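Local coordinates for protein succinate-semialdehyde dehydrogenase (Streptococcus pyogenes MGAS1882, PDB 4OHT) that probably oxidises succinate semialdehyde to succinate with NADP as electron acceptor, as an enzyme of the aldehyde dehydrogenase family, at residues K72-L77 / E129-P134; C204-E209 / T227-G232. All coordinates share one frame; numbering follows the deposited sequence.

Contact 1: K72-L77 / E129-P134; sequences KDMGKL and EPWNFP. With NAP (NADP nicotinamide-adenine-dinucleotide phosphate), chain C.
Met74, near the C-terminal end of helix 63-74, faces Trp131 with 6.8 Å between their CA atoms, where the chain turns out of the helix through Gly75 and runs past the irregular loop 129-134. That loop follows strand 124-128 of the Rossmann-like cofactor-binding domain of aldehyde dehydrogenases and leads into helix 136-148. Met74 lies between the two segments, its chain bent at both chi2 (74°) and chi3 (63°). Its CG lies 3.4 Å from Trp131 O and 3.8 Å from CG of Pro134, while the bends bring the methyl CE to the edge of the indole, near the ring plane, 4.1 Å from CE3 of Trp131. The sulfur also accepts a weak hydrogen bond from the backbone N of Lys76. Through its pyrrole N-H the indole also meets the NADP diphosphate: NE1 of Trp131 gives a weak, bent hydrogen bond to O1N. Glu129 O accepts a hydrogen bond from the ribose hydroxyl O3B at 2.8 Å, so the loop holds the cofactor through backbone and side chain alike. Two residues on from Met74, Lys76 reaches across at about a right angle to the Phe133 side chain. Its ammonium forms a salt bridge with Glu84 of helix 78-103 and lies 3.2 Å from CD1 of Phe133. The same NZ donates a hydrogen bond of 3.0 Å to Asn132 O, in the carbonyl plane.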
ATOM      1  N   LYS A  72      15.114  25.211  19.066  1.00 28.73           N
ATOM      2  CA  LYS A  72      14.737  25.225  20.481  1.00 31.74           C
ATOM      3  C   LYS A  72      13.950  23.972  20.862  1.00 32.09           C
ATOM      4  O   LYS A  72      13.975  23.533  22.012  1.00 31.53           O
ATOM      5  CB  LYS A  72      13.912  26.479  20.802  1.00 32.45           C
ATOM      6  CG  LYS A  72      14.651  27.798  20.581  1.00 33.05           C
ATOM      7  CD  LYS A  72      15.804  27.974  21.568  1.00 35.86           C
ATOM      8  CE  LYS A  72      16.656  29.212  21.248  1.00 37.26           C
ATOM      9  NZ  LYS A  72      15.902  30.496  21.369  1.00 36.92           N
ATOM     10  N   ASP A  73      13.242  23.400  19.892  1.00 33.17           N
ATOM     11  CA  ASP A  73      12.466  22.190  20.133  1.00 32.23           C
ATOM     12  C   ASP A  73      13.377  20.964  20.268  1.00 32.77           C
ATOM     13  O   ASP A  73      13.437  20.342  21.331  1.00 30.65           O
ATOM     14  CB  ASP A  73      11.472  21.943  18.989  1.00 33.47           C
ATOM     15  CG  ASP A  73      10.054  22.410  19.315  1.00 35.93           C
ATOM     16  OD1 ASP A  73       9.820  22.969  20.418  1.00 33.71           O
ATOM     17  OD2 ASP A  73       9.166  22.206  18.454  1.00 33.31           O
ATOM     18  N   MET A  74      14.100  20.626  19.202  1.00 31.28           N
ATOM     19  CA  MET A  74      14.942  19.431  19.238  1.00 30.78           C
ATOM     20  C   MET A  74      16.458  19.613  19.125  1.00 30.65           C
ATOM     21  O   MET A  74      17.196  18.642  18.937  1.00 29.29           O
ATOM     22  CB  MET A  74      14.429  18.414  18.203  1.00 30.22           C
ATOM     23  CG  MET A  74      14.101  18.984  16.822  1.00 29.23           C
ATOM     24  SD  MET A  74      15.558  19.400  15.844  1.00 30.99           S
ATOM     25  CE  MET A  74      16.318  17.778  15.641  1.00 28.17           C
ATOM     26  N   GLY A  75      16.907  20.861  19.244  1.00 30.29           N
ATOM     27  CA  GLY A  75      18.327  21.170  19.240  1.00 29.32           C
ATOM     28  C   GLY A  75      19.199  21.206  18.000  1.00 31.17           C
ATOM     29  O   GLY A  75      20.404  21.428  18.134  1.00 32.05           O
ATOM     30  N   LYS A  76      18.648  21.011  16.807  1.00 30.64           N
ATOM     31  CA  LYS A  76      19.498  21.024  15.621  1.00 31.01           C
ATOM     32  C   LYS A  76      20.082  22.401  15.331  1.00 31.69           C
ATOM     33  O   LYS A  76      19.516  23.422  15.715  1.00 32.26           O
ATOM     34  CB  LYS A  76      18.743  20.518  14.385  1.00 29.81           C
ATOM     35  CG  LYS A  76      17.777  21.498  13.736  1.00 26.89           C
ATOM     36  CD  LYS A  76      17.340  20.975  12.364  1.00 29.99           C
ATOM     37  CE  LYS A  76      16.779  19.538  12.470  1.00 33.37           C
ATOM     38  NZ  LYS A  76      16.497  18.899  11.146  1.00 32.33           N
ATOM     39  N   LEU A  77      21.228  22.415  14.658  1.00 32.00           N
ATOM     40  CA  LEU A  77      21.893  23.663  14.302  1.00 32.96           C
ATOM     41  C   LEU A  77      20.937  24.573  13.541  1.00 32.70           C
ATOM     42  O   LEU A  77      20.244  24.133  12.613  1.00 32.67           O
ATOM     43  CB  LEU A  77      23.118  23.384  13.421  1.00 33.74           C
ATOM     44  CG  LEU A  77      24.222  22.470  13.960  1.00 33.75           C
ATOM     45  CD1 LEU A  77      25.295  22.306  12.892  1.00 32.84           C
ATOM     46  CD2 LEU A  77      24.822  23.054  15.235  1.00 32.54           C
ATOM     47  N   GLU A 129       4.334  11.671  12.862  1.00 29.23           N
ATOM     48  CA  GLU A 129       5.697  12.058  12.515  1.00 29.34           C
ATOM     49  C   GLU A 129       6.710  12.130  13.658  1.00 30.25           C
ATOM     50  O   GLU A 129       6.349  12.285  14.828  1.00 29.97           O
ATOM     51  CB  GLU A 129       5.659  13.414  11.789  1.00 30.42           C
ATOM     52  CG  GLU A 129       4.736  13.455  10.567  1.00 27.68           C
ATOM     53  CD  GLU A 129       5.048  12.362   9.545  1.00 31.27           C
ATOM     54  OE1 GLU A 129       6.240  12.064   9.331  1.00 29.26           O
ATOM     55  OE2 GLU A 129       4.102  11.808   8.940  1.00 32.53           O
ATOM     56  N   PRO A 130       8.008  12.025  13.319  1.00 29.42           N
ATOM     57  CA  PRO A 130       9.121  12.068  14.276  1.00 29.10           C
ATOM     58  C   PRO A 130       9.738  13.468  14.418  1.00 28.86           C
ATOM     59  O   PRO A 130       9.453  14.367  13.624  1.00 28.53           O
ATOM     60  CB  PRO A 130      10.096  11.066  13.682  1.00 26.11           C
ATOM     61  CG  PRO A 130       9.984  11.381  12.217  1.00 27.54           C
ATOM     62  CD  PRO A 130       8.485  11.582  11.994  1.00 27.54           C
ATOM     63  N   TRP A 131      10.600  13.629  15.418  1.00 28.30           N
ATOM     64  CA  TRP A 131      11.252  14.910  15.704  1.00 27.91           C
ATOM     65  C   TRP A 131      12.505  15.287  14.915  1.00 28.24           C
ATOM     66  O   TRP A 131      12.893  16.457  14.927  1.00 29.06           O
ATOM     67  CB  TRP A 131      11.622  14.976  17.187  1.00 25.52           C
ATOM     68  CG  TRP A 131      12.358  13.750  17.655  1.00 26.61           C
ATOM     69  CD1 TRP A 131      11.826  12.677  18.310  1.00 26.14           C
ATOM     70  CD2 TRP A 131      13.745  13.443  17.448  1.00 25.83           C
ATOM     71  NE1 TRP A 131      12.789  11.721  18.519  1.00 26.11           N
ATOM     72  CE2 TRP A 131      13.977  12.162  18.002  1.00 25.99           C
ATOM     73  CE3 TRP A 131      14.814  14.124  16.847  1.00 25.01           C
ATOM     74  CZ2 TRP A 131      15.237  11.546  17.974  1.00 25.22           C
ATOM     75  CZ3 TRP A 131      16.070  13.511  16.818  1.00 24.46           C
ATOM     76  CH2 TRP A 131      16.267  12.233  17.380  1.00 26.20           C
ATOM     77  N   ASN A 132      13.142  14.332  14.236  1.00 26.37           N
ATOM     78  CA  ASN A 132      14.390  14.650  13.547  1.00 27.85           C
ATOM     79  C   ASN A 132      14.351  15.738  12.466  1.00 28.72           C
ATOM     80  O   ASN A 132      15.362  16.394  12.226  1.00 29.72           O
ATOM     81  CB  ASN A 132      15.056  13.360  13.041  1.00 26.89           C
ATOM     82  CG  ASN A 132      14.390  12.777  11.810  1.00 28.16           C
ATOM     83  OD1 ASN A 132      13.190  12.937  11.582  1.00 29.65           O
ATOM     84  ND2 ASN A 132      15.178  12.073  11.016  1.00 26.63           N
ATOM     85  N   PHE A 133      13.196  15.941  11.838  1.00 28.94           N
ATOM     86  CA  PHE A 133      13.009  16.984  10.817  1.00 29.05           C
ATOM     87  C   PHE A 133      11.557  17.423  11.004  1.00 29.09           C
ATOM     88  O   PHE A 133      10.678  17.083  10.206  1.00 30.32           O
ATOM     89  CB  PHE A 133      13.213  16.424   9.404  1.00 29.91           C
ATOM     90  CG  PHE A 133      14.654  16.123   9.060  1.00 30.61           C
ATOM     91  CD1 PHE A 133      15.531  17.148   8.697  1.00 30.37           C
ATOM     92  CD2 PHE A 133      15.131  14.811   9.094  1.00 30.68           C
ATOM     93  CE1 PHE A 133      16.869  16.870   8.372  1.00 29.90           C
ATOM     94  CE2 PHE A 133      16.460  14.518   8.773  1.00 29.06           C
ATOM     95  CZ  PHE A 133      17.333  15.549   8.412  1.00 31.14           C
ATOM     96  N   PRO A 134      11.292  18.196  12.070  1.00 29.30           N
ATOM     97  CA  PRO A 134       9.964  18.705  12.435  1.00 28.70           C
ATOM     98  C   PRO A 134       9.079  19.233  11.302  1.00 28.44           C
ATOM     99  O   PRO A 134       7.896  18.915  11.243  1.00 29.05           O
ATOM    100  CB  PRO A 134      10.278  19.787  13.471  1.00 28.15           C
ATOM    101  CG  PRO A 134      11.532  19.299  14.100  1.00 28.91           C
ATOM    102  CD  PRO A 134      12.332  18.830  12.904  1.00 27.07           C
TER
HETATM  103  PA  NAP C 501       9.138   7.092  17.261  1.00 68.42           P
HETATM  104  O1A NAP C 501       8.475   5.890  16.651  1.00 69.22           O
HETATM  105  O2A NAP C 501       9.509   6.813  18.665  1.00 69.23           O
HETATM  106  O5B NAP C 501       8.112   8.313  17.171  1.00 64.51           O
HETATM  107  C5B NAP C 501       7.653   8.733  15.887  1.00 56.00           C
HETATM  108  C4B NAP C 501       6.223   9.174  16.064  1.00 49.80           C
HETATM  109  O4B NAP C 501       5.395   8.027  16.368  1.00 48.13           O
HETATM  110  C3B NAP C 501       6.134  10.076  17.261  1.00 46.04           C
HETATM  111  O3B NAP C 501       5.140  11.059  16.997  1.00 41.51           O
HETATM  112  C2B NAP C 501       5.708   9.165  18.352  1.00 44.09           C
HETATM  113  O2B NAP C 501       5.024   9.869  19.389  1.00 41.53           O
HETATM  114  C1B NAP C 501       4.756   8.272  17.640  1.00 45.15           C
HETATM  115  N9A NAP C 501       4.521   7.052  18.302  1.00 45.38           N
HETATM  116  C8A NAP C 501       5.450   6.146  18.677  1.00 45.14           C
HETATM  117  N7A NAP C 501       4.833   5.061  19.221  1.00 44.42           N
HETATM  118  C5A NAP C 501       3.463   5.261  19.199  1.00 45.11           C
HETATM  119  C6A NAP C 501       2.296   4.483  19.504  1.00 45.31           C
HETATM  120  N6A NAP C 501       2.377   3.244  20.097  1.00 43.85           N
HETATM  121  N1A NAP C 501       1.077   4.993  19.218  1.00 45.86           N
HETATM  122  C2A NAP C 501       0.952   6.185  18.673  1.00 46.15           C
HETATM  123  N3A NAP C 501       2.013   6.959  18.370  1.00 44.74           N
HETATM  124  C4A NAP C 501       3.263   6.543  18.614  1.00 45.46           C
HETATM  125  O3  NAP C 501      10.443   7.505  16.465  1.00 72.21           O
HETATM  126  PN  NAP C 501      11.294   8.818  16.857  1.00 78.91           P
HETATM  127  O1N NAP C 501      12.045   8.530  18.121  1.00 76.94           O
HETATM  128  O2N NAP C 501      10.349   9.981  17.069  1.00 75.07           O
HETATM  129  O5D NAP C 501      12.275   9.122  15.745  1.00 76.58           O
HETATM  130  P2B NAP C 501       5.763  10.317  20.755  1.00 38.32           P
HETATM  131  O1X NAP C 501       4.721  10.977  21.626  1.00 37.99           O
HETATM  132  O2X NAP C 501       6.286   9.129  21.458  1.00 37.95           O
HETATM  133  O3X NAP C 501       6.879  11.270  20.471  1.00 36.22           O

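Contact 2: C204-E209 / T227-G232; sequences CLTGSE and TLELGG. With NAP (NADP nicotinamide-adenine-dinucleotide phosphate), chain C.
Leu205 and Leu228 sit side by side in neighbouring parallel strands of a beta-alpha-beta unit of the Rossmann-like domain, the strand axes 4.8 Å apart. The tight part is the backbone ladder. Leu205 N donates to Thr227 O (3.1 Å), Leu205 O accepts from Glu229 N, and Gly207 N bonds to Glu229 O at 2.9 Å; a CA-H...O contact from Leu230 CA to Gly207 O, 3.3 Å, extends the ladder. On the leucine face, Leu205 extends its CG anti to the backbone N (chi1 176°), which brings CD2 to 3.9 Å from CD2 of Leu230; on the other face, Thr206 OG1 rests against CB of Glu229. Past the ladder the packing is looser: partly exposed Glu209 meets Leu230 only through aliphatic carbons, CG to CD1 4.3 Å. There Ser208, the N-cap of helix 209-221, turns to NADP, gripping O1A with both N and OG, the hydroxyl at 2.6 Å. Helix 209-221 covers the leucine face through Ile215 and Ala216, helix 136-148 packs on the opposite face, strand 124-128 flanks strand 200-206, and Leu223 of the second subunit packs against Leu228 and Leu230.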
ATOM      1  N   CYS A 204      -0.188   7.470   7.478  1.00 28.77           N
ATOM      2  CA  CYS A 204       1.183   7.490   7.002  1.00 29.92           C
ATOM      3  C   CYS A 204       2.040   7.807   8.221  1.00 30.30           C
ATOM      4  O   CYS A 204       1.840   8.823   8.896  1.00 29.36           O
ATOM      5  CB  CYS A 204       1.395   8.529   5.888  1.00 31.41           C
ATOM      6  SG  CYS A 204       0.907  10.233   6.259  1.00 37.40           S
ATOM      7  N   LEU A 205       2.977   6.913   8.518  1.00 29.35           N
ATOM      8  CA  LEU A 205       3.855   7.097   9.658  1.00 29.52           C
ATOM      9  C   LEU A 205       5.326   7.096   9.288  1.00 28.34           C
ATOM     10  O   LEU A 205       5.758   6.395   8.368  1.00 28.05           O
ATOM     11  CB  LEU A 205       3.599   6.001  10.706  1.00 30.62           C
ATOM     12  CG  LEU A 205       4.498   5.954  11.954  1.00 33.72           C
ATOM     13  CD1 LEU A 205       3.751   5.281  13.101  1.00 34.50           C
ATOM     14  CD2 LEU A 205       5.800   5.212  11.654  1.00 32.71           C
ATOM     15  N   THR A 206       6.083   7.909  10.013  1.00 26.92           N
ATOM     16  CA  THR A 206       7.523   7.979   9.864  1.00 29.41           C
ATOM     17  C   THR A 206       8.017   7.867  11.305  1.00 30.29           C
ATOM     18  O   THR A 206       7.599   8.632  12.173  1.00 28.58           O
ATOM     19  CB  THR A 206       7.991   9.317   9.252  1.00 30.24           C
ATOM     20  OG1 THR A 206       7.474   9.446   7.921  1.00 33.22           O
ATOM     21  CG2 THR A 206       9.509   9.360   9.188  1.00 28.58           C
ATOM     22  N   GLY A 207       8.886   6.902  11.569  1.00 30.41           N
ATOM     23  CA  GLY A 207       9.371   6.737  12.925  1.00 34.11           C
ATOM     24  C   GLY A 207      10.073   5.420  13.181  1.00 35.53           C
ATOM     25  O   GLY A 207      10.731   4.870  12.293  1.00 35.36           O
ATOM     26  N   SER A 208       9.925   4.910  14.399  1.00 37.12           N
ATOM     27  CA  SER A 208      10.566   3.657  14.799  1.00 39.75           C
ATOM     28  C   SER A 208       9.728   2.424  14.474  1.00 38.44           C
ATOM     29  O   SER A 208       8.529   2.525  14.234  1.00 38.11           O
ATOM     30  CB  SER A 208      10.858   3.678  16.299  1.00 41.23           C
ATOM     31  OG  SER A 208       9.647   3.629  17.043  1.00 44.85           O
ATOM     32  N   GLU A 209      10.373   1.264  14.491  1.00 39.78           N
ATOM     33  CA  GLU A 209       9.720  -0.008  14.201  1.00 42.50           C
ATOM     34  C   GLU A 209       8.620  -0.328  15.203  1.00 41.82           C
ATOM     35  O   GLU A 209       7.558  -0.826  14.833  1.00 40.30           O
ATOM     36  CB  GLU A 209      10.736  -1.151  14.223  1.00 46.15           C
ATOM     37  CG  GLU A 209      11.794  -1.115  13.135  1.00 51.44           C
ATOM     38  CD  GLU A 209      12.735  -2.305  13.234  1.00 55.85           C
ATOM     39  OE1 GLU A 209      12.245  -3.453  13.141  1.00 56.99           O
ATOM     40  OE2 GLU A 209      13.959  -2.098  13.414  1.00 57.54           O
ATOM     41  N   THR A 227       1.342   3.521   5.021  1.00 26.18           N
ATOM     42  CA  THR A 227       2.649   3.676   4.397  1.00 28.88           C
ATOM     43  C   THR A 227       3.565   3.860   5.606  1.00 29.00           C
ATOM     44  O   THR A 227       3.222   4.584   6.549  1.00 27.36           O
ATOM     45  CB  THR A 227       2.768   4.918   3.466  1.00 31.71           C
ATOM     46  OG1 THR A 227       2.572   6.114   4.223  1.00 36.03           O
ATOM     47  CG2 THR A 227       1.749   4.842   2.330  1.00 31.83           C
ATOM     48  N   LEU A 228       4.711   3.190   5.596  1.00 28.01           N
ATOM     49  CA  LEU A 228       5.638   3.265   6.707  1.00 27.45           C
ATOM     50  C   LEU A 228       7.050   3.638   6.278  1.00 28.50           C
ATOM     51  O   LEU A 228       7.629   3.002   5.397  1.00 27.83           O
ATOM     52  CB  LEU A 228       5.689   1.915   7.438  1.00 28.68           C
ATOM     53  CG  LEU A 228       4.433   1.381   8.132  1.00 30.84           C
ATOM     54  CD1 LEU A 228       4.729  -0.002   8.714  1.00 30.31           C
ATOM     55  CD2 LEU A 228       4.004   2.342   9.239  1.00 30.68           C
ATOM     56  N   GLU A 229       7.589   4.676   6.914  1.00 29.06           N
ATOM     57  CA  GLU A 229       8.951   5.149   6.669  1.00 30.40           C
ATOM     58  C   GLU A 229       9.655   4.930   8.008  1.00 30.95           C
ATOM     59  O   GLU A 229       9.472   5.713   8.948  1.00 27.94           O
ATOM     60  CB  GLU A 229       8.951   6.643   6.336  1.00 32.17           C
ATOM     61  CG  GLU A 229       8.230   7.018   5.050  1.00 37.17           C
ATOM     62  CD  GLU A 229       9.075   6.762   3.814  1.00 40.57           C
ATOM     63  OE1 GLU A 229      10.281   6.453   3.961  1.00 42.78           O
ATOM     64  OE2 GLU A 229       8.535   6.884   2.697  1.00 40.79           O
ATOM     65  N   LEU A 230      10.448   3.867   8.098  1.00 30.82           N
ATOM     66  CA  LEU A 230      11.128   3.554   9.344  1.00 32.33           C
ATOM     67  C   LEU A 230      12.628   3.826   9.323  1.00 33.50           C
ATOM     68  O   LEU A 230      13.132   4.536   8.454  1.00 35.89           O
ATOM     69  CB  LEU A 230      10.846   2.098   9.721  1.00 32.19           C
ATOM     70  CG  LEU A 230       9.346   1.766   9.705  1.00 34.37           C
ATOM     71  CD1 LEU A 230       9.131   0.302  10.041  1.00 33.29           C
ATOM     72  CD2 LEU A 230       8.604   2.658  10.700  1.00 33.28           C
ATOM     73  N   GLY A 231      13.343   3.258  10.284  1.00 32.10           N
ATOM     74  CA  GLY A 231      14.772   3.490  10.352  1.00 32.06           C
ATOM     75  C   GLY A 231      15.601   2.913   9.223  1.00 32.24           C
ATOM     76  O   GLY A 231      15.111   2.195   8.350  1.00 31.77           O
ATOM     77  N   GLY A 232      16.883   3.248   9.251  1.00 32.92           N
ATOM     78  CA  GLY A 232      17.805   2.755   8.253  1.00 31.89           C
ATOM     79  C   GLY A 232      19.157   2.565   8.906  1.00 32.02           C
ATOM     80  O   GLY A 232      19.416   3.101   9.986  1.00 30.66           O
TER
HETATM   81  PA  NAP C 501       9.138   7.092  17.261  1.00 68.42           P
HETATM   82  O1A NAP C 501       8.475   5.890  16.651  1.00 69.22           O
HETATM   83  O2A NAP C 501       9.509   6.813  18.665  1.00 69.23           O
HETATM   84  O5B NAP C 501       8.112   8.313  17.171  1.00 64.51           O
HETATM   85  C5B NAP C 501       7.653   8.733  15.887  1.00 56.00           C
HETATM   86  C4B NAP C 501       6.223   9.174  16.064  1.00 49.80           C
HETATM   87  O4B NAP C 501       5.395   8.027  16.368  1.00 48.13           O
HETATM   88  C3B NAP C 501       6.134  10.076  17.261  1.00 46.04           C
HETATM   89  O3B NAP C 501       5.140  11.059  16.997  1.00 41.51           O
HETATM   90  C2B NAP C 501       5.708   9.165  18.352  1.00 44.09           C
HETATM   91  O2B NAP C 501       5.024   9.869  19.389  1.00 41.53           O
HETATM   92  C1B NAP C 501       4.756   8.272  17.640  1.00 45.15           C
HETATM   93  N9A NAP C 501       4.521   7.052  18.302  1.00 45.38           N
HETATM   94  C8A NAP C 501       5.450   6.146  18.677  1.00 45.14           C
HETATM   95  N7A NAP C 501       4.833   5.061  19.221  1.00 44.42           N
HETATM   96  C5A NAP C 501       3.463   5.261  19.199  1.00 45.11           C
HETATM   97  C6A NAP C 501       2.296   4.483  19.504  1.00 45.31           C
HETATM   98  N6A NAP C 501       2.377   3.244  20.097  1.00 43.85           N
HETATM   99  N1A NAP C 501       1.077   4.993  19.218  1.00 45.86           N
HETATM  100  C2A NAP C 501       0.952   6.185  18.673  1.00 46.15           C
HETATM  101  N3A NAP C 501       2.013   6.959  18.370  1.00 44.74           N
HETATM  102  C4A NAP C 501       3.263   6.543  18.614  1.00 45.46           C
HETATM  103  O3  NAP C 501      10.443   7.505  16.465  1.00 72.21           O
HETATM  104  PN  NAP C 501      11.294   8.818  16.857  1.00 78.91           P
HETATM  105  O1N NAP C 501      12.045   8.530  18.121  1.00 76.94           O
HETATM  106  O2N NAP C 501      10.349   9.981  17.069  1.00 75.07           O
HETATM  107  O5D NAP C 501      12.275   9.122  15.745  1.00 76.58           O
HETATM  108  P2B NAP C 501       5.763  10.317  20.755  1.00 38.32           P
HETATM  109  O1X NAP C 501       4.721  10.977  21.626  1.00 37.99           O
HETATM  110  O2X NAP C 501       6.286   9.129  21.458  1.00 37.95           O
HETATM  111  O3X NAP C 501       6.879  11.270  20.471  1.00 36.22           O
HETATM  112  O   HOH W   1       4.953   7.167   5.654  1.00 36.69           O

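Contacts 1 and 2 follow one another along the chain, their centres 16 Å apart, and both border the NADP site. They meet directly where loop 129-134 leaves strand 124-128, the neighbour of strand 200-206 in the sheet: Pro130 CD packs 3.1 Å from Thr206 O, and Glu129 OE1 makes a weak hydrogen bond with Thr206 OG1. One segment of each contact touches a different part of the cofactor. Segment 129-134 accepts a hydrogen bond from hydroxyl O3B of the adenine-side ribose and makes a weak one, through Trp131, to the phosphate of PN, whereas segment 204-209 holds the phosphate of PA at the start of helix 209-221. Lys155, Ser158 and Tyr188 add further hydrogen bonds to the same NADP.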